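Side-chain contacts in oligopeptide ABC transporter, periplasmic oligopeptide-binding protein, putative (Thermotoga maritima MSB8, PDB 5IPW), which probably binds oligopeptides in the periplasm and hands them to an ABC transporter for uptake, as in related solute-binding proteins: residues A[61-66]-A[240-245]; A[74-79]-A[277-282]; A[229-234]-A[251-256]; A[261-264]-A[270-273]. All coordinates share one frame; numbering follows the deposited sequence.

Contact 1 of 4, residues A[61-66]-A[240-245]; sequences GTWRRV and SPWKPI
Trp63 and Trp242 make this contact by themselves, each giving up a similar share of the 66 Å² buried between 61-66 and 240-245. Their CA atoms are 11.6 Å apart, so the distance is bridged by the two indoles, which cross at about a right angle. They touch at the far ends of the six-membered rings, with Trp63 CZ3 3.9 Å from Trp242 CH2. The arrangement is an offset edge-to-face pair, the edge of Trp63 turned toward the face of Trp242: the centroids of the two six-membered rings are 5.9 Å apart and the planes meet at 73°. With CG of Trp63 anti to the backbone N (chi1 171°), its indole reaches from strand 62-67 toward strand 242-244. These are the two outermost strands of a mixed four-stranded sheet, and the indoles meet across the two strands between them. Arg65 CD lies 3.6 Å above one face of Trp63, offset toward the rim, and Pro241 CB lies over one face of Trp242, likewise offset. Both indole N-H groups are bound beyond the pair, Trp63 NE1 to Met299 O and Trp242 NE1 to Ile274 O, which should limit ring rotation. With the buried polar atoms satisfied by backbone carbonyls, what remains between the rings is dispersion and the weak electrostatics of an aromatic edge facing a pi cloud, consistent with a small, directional aromatic junction.

Contact 2 of 4, residues A[74-79]-A[277-282]; sequences WGISKL and VRHEYV
Ile76 and His279 come together because in both side chains the first bond sets the gamma atom anti to the carbonyl carbon (Ile76 CG1, chi1 -57°; likewise His279 CG), from where the two reach toward each other from opposite directions. The motif is a helix laid on one face of a mixed beta-sheet: segment axes of 74-79 and 277-281 run antiparallel, at 170°, with a closest approach of 11.6 Å. Ile76 CD1 sits over one face of the His279 imidazole in a CH-pi contact, 3.2 Å from the ring centroid and 16° off the normal. One helical turn on, Leu79 CD1 takes the edge of the same ring, in its plane, while looser packing joins it to Val277 CG2 at 4.4 Å. Beyond the two segments, Trp67 meets the imidazole edge-to-face, and His279 NE2 has a weak hydrogen bond with Arg65 NH1. Cutting His279 back to an alanine is likely to open a gap under the helix, leaving the delta methyls of Ile76 and Leu79 without the ring they converge on and Arg65 without this weak partner. The ring atom nearest Leu79 CD1 is His279 CE1, at 3.8 Å.

Contact 3 of 4, residues A[229-234]-A[251-256]; sequences DFLENT and QFYILE
Leu231 and Tyr253 have their CA atoms 9.5 Å apart, the former in a loop whose residues 230-232 take helical backbone angles without the regular helix bonds, the latter on strand 252-257. Tyr253 spans the distance: CG anti to the backbone N (chi1 -179°) extends the phenol from the strand to the loop. Tyr253 OH donates to Leu231 O at 2.8 Å, lying in the carbonyl plane on a lone pair, with a C=O...O angle of 115°. The side chain of Leu231 also packs there, its CD1 lying 3.5 Å from Tyr253 CE2 in an oblique approach. Trp67 stacks on the tyrosine ring, which should help to hold it in this direction. Within the loop, Asp229 OD1 accepts two backbone N-H groups: Leu231 N at 2.9 Å, met nearly along the C-O bond, and Glu232 N, which comes from above the carboxylate plane. A salt bridge from Arg73 NH1 reaches this same oxygen, while the aspartate shapes the backbone that offers Leu231 O. The bond two residues on defines an Asx turn, extended by the bond three residues on into an Asx motif, here fastened to a sheet by a tyrosine hydroxyl.

Contact 4 of 4, residues A[261-264]-A[270-273]; sequences FWAV and QLPY
Phe261 and Gln270 form the tightly bonded end of the contact between 261-264 and 270-273. The glutamine chain runs extended, its CG anti to the backbone N (chi1 177°), and carries Gln270 NE2 to Phe261 O at 2.9 Å. That bond is nearly straight, 175° at the hydrogen, and lies in both the amide plane and the carbonyl plane, on a lone pair. Pro259 O is a second acceptor for NE2; an alanine at Gln270 is likely to leave both carbonyls without this donor and the Phe261 backbone less firmly tied to 270-273. Beside it, Leu271 N donates to Ala263 O at 3.0 Å, next to a single beta bridge pairing Val264 with Gln270. The Phe261 ring sets its edge against Leu271 O, CD2 lying 3.3 Å from that oxygen, which belongs to the cis peptide before Pro272. Packing is looser through the apolar side chains: Ala263 CB and Leu271 CD1 are 4.3 Å apart. Even this side is buried rather than open to solvent, with Met627 touching both residues. Strand 263-265 pairs in parallel with strand 48-51, whose Val50 meets Leu271, and the chain beyond Tyr273 leads into strand 276-281 of the four-stranded sheet.

How the contacts relate
Contacts 1, 2 and 3 share one mixed sheet, in the strand order 62-67, 276-281, 252-257, 242-244. Contact 1 has its centre about 8 Å from that of contact 2 and about 9 Å from that of contact 3. Backbone pairing ties them together: Arg65 N to Arg278 O (2.8 Å), His279 O to Tyr253 N (2.8 Å) and Lys243 O to Glu256 N (2.7 Å) are probable hydrogen bonds. Contact 4 joins strand 263-265, at the edge of another sheet, to the loop that leads to strand 276-281. Its centre is about 14 Å from that of contact 1, which it touches where Pro272 CG packs 3.4 Å from Trp242 NE1, and about 20 Å from the centres of contacts 2 and 3.

Contact 1 of 4, residues A[61-66]-A[240-245]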
loop_
_atom_site.group_PDB
_atom_site.type_symbol
_atom_site.label_atom_id
_atom_site.label_comp_id
_atom_site.label_asym_id
_atom_site.label_seq_id
_atom_site.Cartn_x
_atom_site.Cartn_y
_atom_site.Cartn_z
ATOM N N GLY A 61 -17.803 2.198 24.237
ATOM C CA GLY A 61 -17.191 0.883 24.108
ATOM C C GLY A 61 -15.681 0.869 24.129
ATOM O O GLY A 61 -15.023 1.905 23.980
ATOM N N THR A 62 -15.140 -0.330 24.335
ATOM C CA THR A 62 -13.709 -0.570 24.282
ATOM C C THR A 62 -13.466 -1.645 23.244
ATOM O O THR A 62 -13.980 -2.755 23.345
ATOM C CB THR A 62 -13.120 -1.001 25.645
ATOM O OG1 THR A 62 -13.288 0.054 26.602
ATOM C CG2 THR A 62 -11.632 -1.299 25.531
ATOM N N TRP A 63 -12.667 -1.284 22.253
ATOM C CA TRP A 63 -12.356 -2.125 21.126
ATOM C C TRP A 63 -11.139 -2.969 21.501
ATOM O O TRP A 63 -10.019 -2.450 21.619
ATOM C CB TRP A 63 -12.104 -1.215 19.909
ATOM C CG TRP A 63 -11.553 -1.825 18.664
ATOM C CD1 TRP A 63 -11.352 -3.151 18.383
ATOM C CD2 TRP A 63 -11.162 -1.107 17.498
ATOM N NE1 TRP A 63 -10.829 -3.295 17.109
ATOM C CE2 TRP A 63 -10.713 -2.052 16.547
ATOM C CE3 TRP A 63 -11.151 0.252 17.159
ATOM C CZ2 TRP A 63 -10.253 -1.676 15.290
ATOM C CZ3 TRP A 63 -10.691 0.621 15.920
ATOM C CH2 TRP A 63 -10.248 -0.338 14.994
ATOM N N ARG A 64 -11.376 -4.268 21.683
ATOM C CA ARG A 64 -10.341 -5.206 22.091
ATOM C C ARG A 64 -9.570 -5.743 20.907
ATOM O O ARG A 64 -10.152 -6.330 19.993
ATOM C CB ARG A 64 -10.955 -6.379 22.855
ATOM C CG ARG A 64 -11.704 -5.962 24.116
ATOM C CD ARG A 64 -12.497 -7.116 24.698
ATOM N NE ARG A 64 -13.546 -7.544 23.777
ATOM C CZ ARG A 64 -14.199 -8.700 23.842
ATOM N NH1 ARG A 64 -13.939 -9.587 24.802
ATOM N NH2 ARG A 64 -15.129 -8.972 22.935
ATOM N N ARG A 65 -8.255 -5.536 20.935
ATOM C CA ARG A 65 -7.351 -6.141 19.969
ATOM C C ARG A 65 -6.192 -6.810 20.701
ATOM O O ARG A 65 -6.107 -6.776 21.935
ATOM C CB ARG A 65 -6.785 -5.080 19.028
ATOM C CG ARG A 65 -7.799 -4.208 18.313
ATOM C CD ARG A 65 -7.085 -3.233 17.375
ATOM N NE ARG A 65 -7.243 -3.595 15.967
ATOM C CZ ARG A 65 -6.262 -3.746 15.078
ATOM N NH1 ARG A 65 -4.993 -3.568 15.407
ATOM N NH2 ARG A 65 -6.560 -4.071 13.823
ATOM N N VAL A 66 -5.287 -7.398 19.930
ATOM C CA VAL A 66 -4.057 -7.958 20.472
ATOM C C VAL A 66 -2.862 -7.532 19.621
ATOM O O VAL A 66 -2.969 -7.438 18.397
ATOM C CB VAL A 66 -4.116 -9.509 20.550
ATOM C CG1 VAL A 66 -5.221 -9.954 21.488
ATOM C CG2 VAL A 66 -4.318 -10.135 19.182
ATOM N N SER A 240 -4.653 12.544 15.950
ATOM C CA SER A 240 -5.292 11.243 15.731
ATOM C C SER A 240 -6.618 11.105 16.486
ATOM O O SER A 240 -6.843 11.782 17.489
ATOM C CB SER A 240 -4.345 10.122 16.158
ATOM O OG SER A 240 -3.230 10.054 15.301
ATOM N N PRO A 241 -7.498 10.221 16.010
ATOM C CA PRO A 241 -8.756 9.945 16.713
ATOM C C PRO A 241 -8.577 9.303 18.108
ATOM O O PRO A 241 -9.461 9.419 18.957
ATOM C CB PRO A 241 -9.474 8.982 15.772
ATOM C CG PRO A 241 -8.383 8.346 14.981
ATOM C CD PRO A 241 -7.388 9.444 14.768
ATOM N N TRP A 242 -7.465 8.614 18.337
ATOM C CA TRP A 242 -7.146 8.163 19.683
ATOM C C TRP A 242 -5.691 8.473 20.009
ATOM O O TRP A 242 -4.876 8.671 19.103
ATOM C CB TRP A 242 -7.400 6.666 19.858
ATOM C CG TRP A 242 -8.766 6.184 19.521
ATOM C CD1 TRP A 242 -9.836 6.153 20.343
ATOM C CD2 TRP A 242 -9.195 5.621 18.280
ATOM N NE1 TRP A 242 -10.924 5.617 19.693
ATOM C CE2 TRP A 242 -10.549 5.277 18.423
ATOM C CE3 TRP A 242 -8.563 5.371 17.056
ATOM C CZ2 TRP A 242 -11.289 4.702 17.393
ATOM C CZ3 TRP A 242 -9.299 4.792 16.033
ATOM C CH2 TRP A 242 -10.646 4.460 16.213
ATOM N N LYS A 243 -5.396 8.507 21.309
ATOM C CA LYS A 243 -4.067 8.835 21.848
ATOM C C LYS A 243 -3.704 7.812 22.940
ATOM O O LYS A 243 -4.583 7.343 23.668
ATOM C CB LYS A 243 -4.068 10.241 22.459
ATOM C CG LYS A 243 -4.993 10.364 23.666
ATOM C CD LYS A 243 -5.074 11.750 24.281
ATOM C CE LYS A 243 -6.107 11.743 25.411
ATOM N NZ LYS A 243 -6.371 13.084 26.006
ATOM N N PRO A 244 -2.410 7.469 23.071
ATOM C CA PRO A 244 -2.029 6.520 24.124
ATOM C C PRO A 244 -2.134 7.088 25.536
ATOM O O PRO A 244 -1.656 8.182 25.788
ATOM C CB PRO A 244 -0.572 6.196 23.793
ATOM C CG PRO A 244 -0.097 7.341 22.965
ATOM C CD PRO A 244 -1.287 7.771 22.168
ATOM N N ILE A 245 -2.769 6.346 26.439
ATOM C CA ILE A 245 -2.782 6.718 27.855
ATOM C C ILE A 245 -2.037 5.725 28.777
ATOM O O ILE A 245 -1.985 5.937 29.986
ATOM C CB ILE A 245 -4.211 6.974 28.375
ATOM C CG1 ILE A 245 -5.115 5.760 28.156
ATOM C CG2 ILE A 245 -4.796 8.200 27.698
ATOM C CD1 ILE A 245 -6.408 5.823 28.950
#

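Contact 2 of 4, residues A[74-79]-A[277-282]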
loop_
_atom_site.group_PDB
_atom_site.type_symbol
_atom_site.label_atom_id
_atom_site.label_comp_id
_atom_site.label_asym_id
_atom_site.label_seq_id
_atom_site.Cartn_x
_atom_site.Cartn_y
_atom_site.Cartn_z
ATOM N N TRP A 74 3.673 -0.338 13.961
ATOM C CA TRP A 74 2.956 0.138 12.772
ATOM C C TRP A 74 1.518 -0.343 12.660
ATOM O O TRP A 74 0.743 0.206 11.883
ATOM C CB TRP A 74 3.727 -0.215 11.511
ATOM C CG TRP A 74 5.071 0.385 11.544
ATOM C CD1 TRP A 74 6.248 -0.266 11.721
ATOM C CD2 TRP A 74 5.387 1.779 11.467
ATOM N NE1 TRP A 74 7.287 0.629 11.730
ATOM C CE2 TRP A 74 6.786 1.893 11.578
ATOM C CE3 TRP A 74 4.624 2.942 11.297
ATOM C CZ2 TRP A 74 7.444 3.123 11.523
ATOM C CZ3 TRP A 74 5.278 4.164 11.245
ATOM C CH2 TRP A 74 6.674 4.245 11.357
ATOM N N GLY A 75 1.166 -1.362 13.428
ATOM C CA GLY A 75 -0.218 -1.776 13.539
ATOM C C GLY A 75 -1.056 -0.727 14.235
ATOM O O GLY A 75 -2.207 -0.505 13.873
ATOM N N ILE A 76 -0.476 -0.090 15.246
ATOM C CA ILE A 76 -1.145 0.992 15.949
ATOM C C ILE A 76 -1.186 2.201 15.027
ATOM O O ILE A 76 -2.230 2.799 14.846
ATOM C CB ILE A 76 -0.415 1.393 17.243
ATOM C CG1 ILE A 76 -0.246 0.194 18.189
ATOM C CG2 ILE A 76 -1.148 2.526 17.947
ATOM C CD1 ILE A 76 -1.533 -0.436 18.670
ATOM N N SER A 77 -0.045 2.545 14.439
ATOM C CA SER A 77 0.026 3.679 13.519
ATOM C C SER A 77 -1.067 3.634 12.453
ATOM O O SER A 77 -1.705 4.643 12.186
ATOM C CB SER A 77 1.382 3.750 12.820
ATOM O OG SER A 77 1.391 4.830 11.898
ATOM N N LYS A 78 -1.290 2.459 11.874
ATOM C CA LYS A 78 -2.270 2.302 10.807
ATOM C C LYS A 78 -3.731 2.338 11.274
ATOM O O LYS A 78 -4.633 2.401 10.446
ATOM C CB LYS A 78 -1.984 1.030 10.024
ATOM C CG LYS A 78 -0.729 1.157 9.185
ATOM C CD LYS A 78 -0.289 -0.176 8.613
ATOM C CE LYS A 78 0.850 0.003 7.625
ATOM N NZ LYS A 78 1.494 -1.293 7.270
ATOM N N LEU A 79 -3.965 2.298 12.584
ATOM C CA LEU A 79 -5.285 2.610 13.142
ATOM C C LEU A 79 -5.476 4.104 13.319
ATOM O O LEU A 79 -6.593 4.606 13.246
ATOM C CB LEU A 79 -5.472 1.964 14.516
ATOM C CG LEU A 79 -5.506 0.443 14.568
ATOM C CD1 LEU A 79 -5.867 -0.001 15.978
ATOM C CD2 LEU A 79 -6.495 -0.116 13.559
ATOM N N VAL A 277 -9.546 1.953 22.672
ATOM C CA VAL A 277 -9.105 0.751 21.986
ATOM C C VAL A 277 -7.920 0.201 22.761
ATOM O O VAL A 277 -6.948 0.913 23.014
ATOM C CB VAL A 277 -8.812 0.966 20.475
ATOM C CG1 VAL A 277 -8.476 2.407 20.162
ATOM C CG2 VAL A 277 -7.719 0.031 19.970
ATOM N N ARG A 278 -8.037 -1.063 23.174
ATOM C CA ARG A 278 -7.020 -1.691 24.006
ATOM C C ARG A 278 -6.384 -2.889 23.319
ATOM O O ARG A 278 -7.069 -3.776 22.811
ATOM C CB ARG A 278 -7.586 -2.038 25.395
ATOM C CG ARG A 278 -7.948 -3.488 25.687
ATOM C CD ARG A 278 -8.826 -3.551 26.931
ATOM N NE ARG A 278 -8.457 -4.595 27.882
ATOM C CZ ARG A 278 -8.858 -5.868 27.846
ATOM N NH1 ARG A 278 -9.637 -6.328 26.880
ATOM N NH2 ARG A 278 -8.460 -6.705 28.793
ATOM N N HIS A 279 -5.058 -2.876 23.278
ATOM C CA HIS A 279 -4.281 -4.001 22.776
ATOM C C HIS A 279 -3.710 -4.775 23.956
ATOM O O HIS A 279 -3.104 -4.181 24.859
ATOM C CB HIS A 279 -3.139 -3.516 21.893
ATOM C CG HIS A 279 -3.591 -2.895 20.611
ATOM N ND1 HIS A 279 -4.235 -1.679 20.561
ATOM C CD2 HIS A 279 -3.479 -3.316 19.330
ATOM C CE1 HIS A 279 -4.514 -1.382 19.307
ATOM N NE2 HIS A 279 -4.057 -2.354 18.539
ATOM N N GLU A 280 -3.929 -6.088 23.956
ATOM C CA GLU A 280 -3.252 -6.980 24.884
ATOM C C GLU A 280 -1.943 -7.473 24.278
ATOM O O GLU A 280 -1.914 -7.915 23.123
ATOM C CB GLU A 280 -4.137 -8.170 25.231
ATOM C CG GLU A 280 -3.592 -8.998 26.389
ATOM C CD GLU A 280 -4.565 -10.041 26.904
ATOM O OE1 GLU A 280 -5.788 -9.936 26.653
ATOM O OE2 GLU A 280 -4.089 -10.972 27.577
ATOM N N TYR A 281 -0.857 -7.389 25.047
ATOM C CA TYR A 281 0.397 -8.001 24.621
ATOM C C TYR A 281 0.202 -9.522 24.548
ATOM O O TYR A 281 -0.371 -10.133 25.447
ATOM C CB TYR A 281 1.581 -7.664 25.550
ATOM C CG TYR A 281 2.835 -8.436 25.163
ATOM C CD1 TYR A 281 3.711 -7.943 24.201
ATOM C CD2 TYR A 281 3.111 -9.688 25.722
ATOM C CE1 TYR A 281 4.840 -8.655 23.820
ATOM C CE2 TYR A 281 4.235 -10.412 25.348
ATOM C CZ TYR A 281 5.097 -9.894 24.398
ATOM O OH TYR A 281 6.213 -10.617 24.027
ATOM N N VAL A 282 0.670 -10.117 23.463
ATOM C CA VAL A 282 0.605 -11.552 23.295
ATOM C C VAL A 282 1.958 -12.073 22.826
ATOM O O VAL A 282 2.722 -11.362 22.169
ATOM C CB VAL A 282 -0.501 -11.978 22.305
ATOM C CG1 VAL A 282 -1.874 -11.648 22.867
ATOM C CG2 VAL A 282 -0.301 -11.340 20.936
#

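Contact 3 of 4, residues A[229-234]-A[251-256]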
loop_
_atom_site.group_PDB
_atom_site.type_symbol
_atom_site.label_atom_id
_atom_site.label_comp_id
_atom_site.label_asym_id
_atom_site.label_seq_id
_atom_site.Cartn_x
_atom_site.Cartn_y
_atom_site.Cartn_z
ATOM N N ASP A 229 7.598 10.552 19.852
ATOM C CA ASP A 229 7.247 9.146 19.653
ATOM C C ASP A 229 5.760 8.956 19.938
ATOM O O ASP A 229 5.341 8.972 21.099
ATOM C CB ASP A 229 8.084 8.272 20.601
ATOM C CG ASP A 229 7.941 6.788 20.319
ATOM O OD1 ASP A 229 6.814 6.317 20.073
ATOM O OD2 ASP A 229 8.960 6.075 20.360
ATOM N N PHE A 230 4.972 8.753 18.882
ATOM C CA PHE A 230 3.514 8.638 19.010
ATOM C C PHE A 230 3.056 7.439 19.840
ATOM O O PHE A 230 1.953 7.435 20.369
ATOM C CB PHE A 230 2.858 8.555 17.632
ATOM C CG PHE A 230 2.884 7.183 17.039
ATOM C CD1 PHE A 230 1.848 6.285 17.291
ATOM C CD2 PHE A 230 3.946 6.771 16.247
ATOM C CE1 PHE A 230 1.865 5.012 16.746
ATOM C CE2 PHE A 230 3.971 5.495 15.704
ATOM C CZ PHE A 230 2.930 4.614 15.955
ATOM N N LEU A 231 3.899 6.416 19.911
ATOM C CA LEU A 231 3.587 5.170 20.594
ATOM C C LEU A 231 3.945 5.257 22.068
ATOM O O LEU A 231 3.156 4.881 22.925
ATOM C CB LEU A 231 4.374 4.036 19.932
ATOM C CG LEU A 231 4.137 2.580 20.347
ATOM C CD1 LEU A 231 2.764 2.103 19.900
ATOM C CD2 LEU A 231 5.209 1.691 19.740
ATOM N N GLU A 232 5.138 5.774 22.350
ATOM C CA GLU A 232 5.713 5.771 23.703
ATOM C C GLU A 232 5.282 6.977 24.536
ATOM O O GLU A 232 5.036 6.846 25.736
ATOM C CB GLU A 232 7.251 5.756 23.635
ATOM C CG GLU A 232 7.874 4.599 22.857
ATOM C CD GLU A 232 7.990 3.309 23.656
ATOM O OE1 GLU A 232 8.418 2.290 23.060
ATOM O OE2 GLU A 232 7.664 3.310 24.867
ATOM N N ASN A 233 5.206 8.152 23.906
ATOM C CA ASN A 233 5.003 9.396 24.650
ATOM C C ASN A 233 3.536 9.801 24.832
ATOM O O ASN A 233 2.937 10.472 23.997
ATOM C CB ASN A 233 5.789 10.536 24.022
ATOM C CG ASN A 233 5.733 11.798 24.855
ATOM O OD1 ASN A 233 5.298 11.768 26.006
ATOM N ND2 ASN A 233 6.153 12.920 24.274
ATOM N N THR A 234 2.993 9.390 25.968
ATOM C CA THR A 234 1.664 9.772 26.449
ATOM C C THR A 234 1.413 11.295 26.487
ATOM O O THR A 234 0.261 11.747 26.513
ATOM C CB THR A 234 1.450 9.115 27.841
ATOM O OG1 THR A 234 0.826 7.839 27.652
ATOM C CG2 THR A 234 0.610 9.959 28.799
ATOM N N GLN A 251 0.846 -4.797 29.808
ATOM C CA GLN A 251 0.185 -5.862 29.050
ATOM C C GLN A 251 -1.023 -5.335 28.277
ATOM O O GLN A 251 -1.371 -5.880 27.234
ATOM C CB GLN A 251 -0.189 -7.060 29.936
ATOM C CG GLN A 251 -1.429 -6.903 30.805
ATOM C CD GLN A 251 -2.057 -8.245 31.168
ATOM O OE1 GLN A 251 -1.992 -9.207 30.395
ATOM N NE2 GLN A 251 -2.681 -8.311 32.342
ATOM N N PHE A 252 -1.648 -4.279 28.795
ATOM C CA PHE A 252 -2.714 -3.579 28.083
ATOM C C PHE A 252 -2.272 -2.174 27.658
ATOM O O PHE A 252 -2.139 -1.274 28.485
ATOM C CB PHE A 252 -3.986 -3.544 28.931
ATOM C CG PHE A 252 -4.537 -4.909 29.215
ATOM C CD1 PHE A 252 -4.989 -5.712 28.175
ATOM C CD2 PHE A 252 -4.567 -5.414 30.510
ATOM C CE1 PHE A 252 -5.478 -6.983 28.421
ATOM C CE2 PHE A 252 -5.053 -6.687 30.764
ATOM C CZ PHE A 252 -5.511 -7.473 29.718
ATOM N N TYR A 253 -2.015 -2.023 26.361
ATOM C CA TYR A 253 -1.698 -0.728 25.761
ATOM C C TYR A 253 -3.009 -0.064 25.356
ATOM O O TYR A 253 -3.717 -0.566 24.480
ATOM C CB TYR A 253 -0.796 -0.922 24.547
ATOM C CG TYR A 253 -0.382 0.357 23.862
ATOM C CD1 TYR A 253 0.194 1.403 24.576
ATOM C CD2 TYR A 253 -0.535 0.511 22.484
ATOM C CE1 TYR A 253 0.586 2.570 23.942
ATOM C CE2 TYR A 253 -0.143 1.671 21.844
ATOM C CZ TYR A 253 0.411 2.697 22.577
ATOM O OH TYR A 253 0.794 3.853 21.937
ATOM N N ILE A 254 -3.341 1.047 26.006
ATOM C CA ILE A 254 -4.657 1.663 25.840
ATOM C C ILE A 254 -4.602 3.007 25.125
ATOM O O ILE A 254 -3.825 3.892 25.500
ATOM C CB ILE A 254 -5.377 1.840 27.190
ATOM C CG1 ILE A 254 -5.513 0.472 27.885
ATOM C CG2 ILE A 254 -6.747 2.476 26.977
ATOM C CD1 ILE A 254 -6.161 0.507 29.256
ATOM N N LEU A 255 -5.445 3.141 24.097
ATOM C CA LEU A 255 -5.673 4.423 23.428
ATOM C C LEU A 255 -7.021 4.987 23.849
ATOM O O LEU A 255 -8.002 4.266 23.926
ATOM C CB LEU A 255 -5.634 4.277 21.914
ATOM C CG LEU A 255 -4.454 3.516 21.323
ATOM C CD1 LEU A 255 -4.762 3.136 19.896
ATOM C CD2 LEU A 255 -3.171 4.321 21.380
ATOM N N GLU A 256 -7.051 6.279 24.138
ATOM C CA GLU A 256 -8.269 6.968 24.526
ATOM C C GLU A 256 -8.646 7.959 23.427
ATOM O O GLU A 256 -7.787 8.492 22.714
ATOM C CB GLU A 256 -8.057 7.698 25.854
ATOM C CG GLU A 256 -9.296 8.362 26.424
ATOM C CD GLU A 256 -9.037 9.034 27.765
ATOM O OE1 GLU A 256 -9.715 8.673 28.750
ATOM O OE2 GLU A 256 -8.161 9.919 27.840
#

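Contact 4 of 4, residues A[261-264]-A[270-273]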
loop_
_atom_site.group_PDB
_atom_site.type_symbol
_atom_site.label_atom_id
_atom_site.label_comp_id
_atom_site.label_asym_id
_atom_site.label_seq_id
_atom_site.Cartn_x
_atom_site.Cartn_y
_atom_site.Cartn_z
ATOM N N PHE A 261 -10.837 15.793 18.422
ATOM C CA PHE A 261 -10.853 15.253 17.062
ATOM C C PHE A 261 -11.807 16.064 16.187
ATOM O O PHE A 261 -12.873 16.497 16.644
ATOM C CB PHE A 261 -11.219 13.767 17.022
ATOM C CG PHE A 261 -10.874 13.107 15.721
ATOM C CD1 PHE A 261 -9.568 13.096 15.267
ATOM C CD2 PHE A 261 -11.852 12.539 14.930
ATOM C CE1 PHE A 261 -9.239 12.520 14.052
ATOM C CE2 PHE A 261 -11.533 11.953 13.719
ATOM C CZ PHE A 261 -10.226 11.939 13.278
ATOM N N TRP A 262 -11.420 16.214 14.923
ATOM C CA TRP A 262 -11.879 17.308 14.056
ATOM C C TRP A 262 -12.789 16.834 12.939
ATOM O O TRP A 262 -13.035 17.581 11.997
ATOM C CB TRP A 262 -10.664 18.021 13.440
ATOM C CG TRP A 262 -9.579 17.065 13.137
ATOM C CD1 TRP A 262 -8.549 16.716 13.960
ATOM C CD2 TRP A 262 -9.444 16.270 11.964
ATOM N NE1 TRP A 262 -7.771 15.762 13.363
ATOM C CE2 TRP A 262 -8.297 15.469 12.133
ATOM C CE3 TRP A 262 -10.175 16.155 10.785
ATOM C CZ2 TRP A 262 -7.863 14.567 11.166
ATOM C CZ3 TRP A 262 -9.741 15.257 9.818
ATOM C CH2 TRP A 262 -8.600 14.472 10.016
ATOM N N ALA A 263 -13.279 15.601 13.027
ATOM C CA ALA A 263 -14.213 15.092 12.036
ATOM C C ALA A 263 -15.486 14.674 12.724
ATOM O O ALA A 263 -15.468 14.282 13.881
ATOM C CB ALA A 263 -13.620 13.916 11.291
ATOM N N VAL A 264 -16.590 14.762 11.994
ATOM C CA VAL A 264 -17.887 14.324 12.476
ATOM C C VAL A 264 -18.597 13.436 11.459
ATOM O O VAL A 264 -18.170 13.288 10.318
ATOM C CB VAL A 264 -18.807 15.517 12.810
ATOM C CG1 VAL A 264 -18.150 16.444 13.827
ATOM C CG2 VAL A 264 -19.168 16.306 11.553
ATOM N N GLN A 270 -19.277 13.869 16.813
ATOM C CA GLN A 270 -17.824 13.992 16.817
ATOM C C GLN A 270 -17.184 12.617 16.950
ATOM O O GLN A 270 -17.390 11.910 17.936
ATOM C CB GLN A 270 -17.345 14.874 17.977
ATOM C CG GLN A 270 -15.825 14.980 18.065
ATOM C CD GLN A 270 -15.327 15.617 19.351
ATOM O OE1 GLN A 270 -15.924 15.445 20.417
ATOM N NE2 GLN A 270 -14.205 16.335 19.264
ATOM N N LEU A 271 -16.385 12.256 15.962
ATOM C CA LEU A 271 -15.730 10.966 15.951
ATOM C C LEU A 271 -14.510 10.985 16.883
ATOM O O LEU A 271 -14.082 12.051 17.328
ATOM C CB LEU A 271 -15.332 10.610 14.509
ATOM C CG LEU A 271 -16.517 10.472 13.554
ATOM C CD1 LEU A 271 -16.035 10.401 12.118
ATOM C CD2 LEU A 271 -17.357 9.249 13.888
ATOM N N PRO A 272 -13.966 9.800 17.208
ATOM C CA PRO A 272 -14.458 8.460 16.846
ATOM C C PRO A 272 -15.708 8.076 17.606
ATOM O O PRO A 272 -16.070 8.738 18.552
ATOM C CB PRO A 272 -13.300 7.536 17.240
ATOM C CG PRO A 272 -12.560 8.282 18.291
ATOM C CD PRO A 272 -12.685 9.737 17.932
ATOM N N TYR A 273 -16.373 7.013 17.187
ATOM C CA TYR A 273 -17.492 6.491 17.951
ATOM C C TYR A 273 -16.985 5.784 19.206
ATOM O O TYR A 273 -17.536 5.932 20.292
ATOM C CB TYR A 273 -18.252 5.481 17.120
ATOM C CG TYR A 273 -19.041 6.046 15.957
ATOM C CD1 TYR A 273 -20.052 6.968 16.160
ATOM C CD2 TYR A 273 -18.810 5.606 14.666
ATOM C CE1 TYR A 273 -20.798 7.454 15.099
ATOM C CE2 TYR A 273 -19.549 6.078 13.608
ATOM C CZ TYR A 273 -20.531 7.009 13.831
ATOM O OH TYR A 273 -21.270 7.453 12.772
#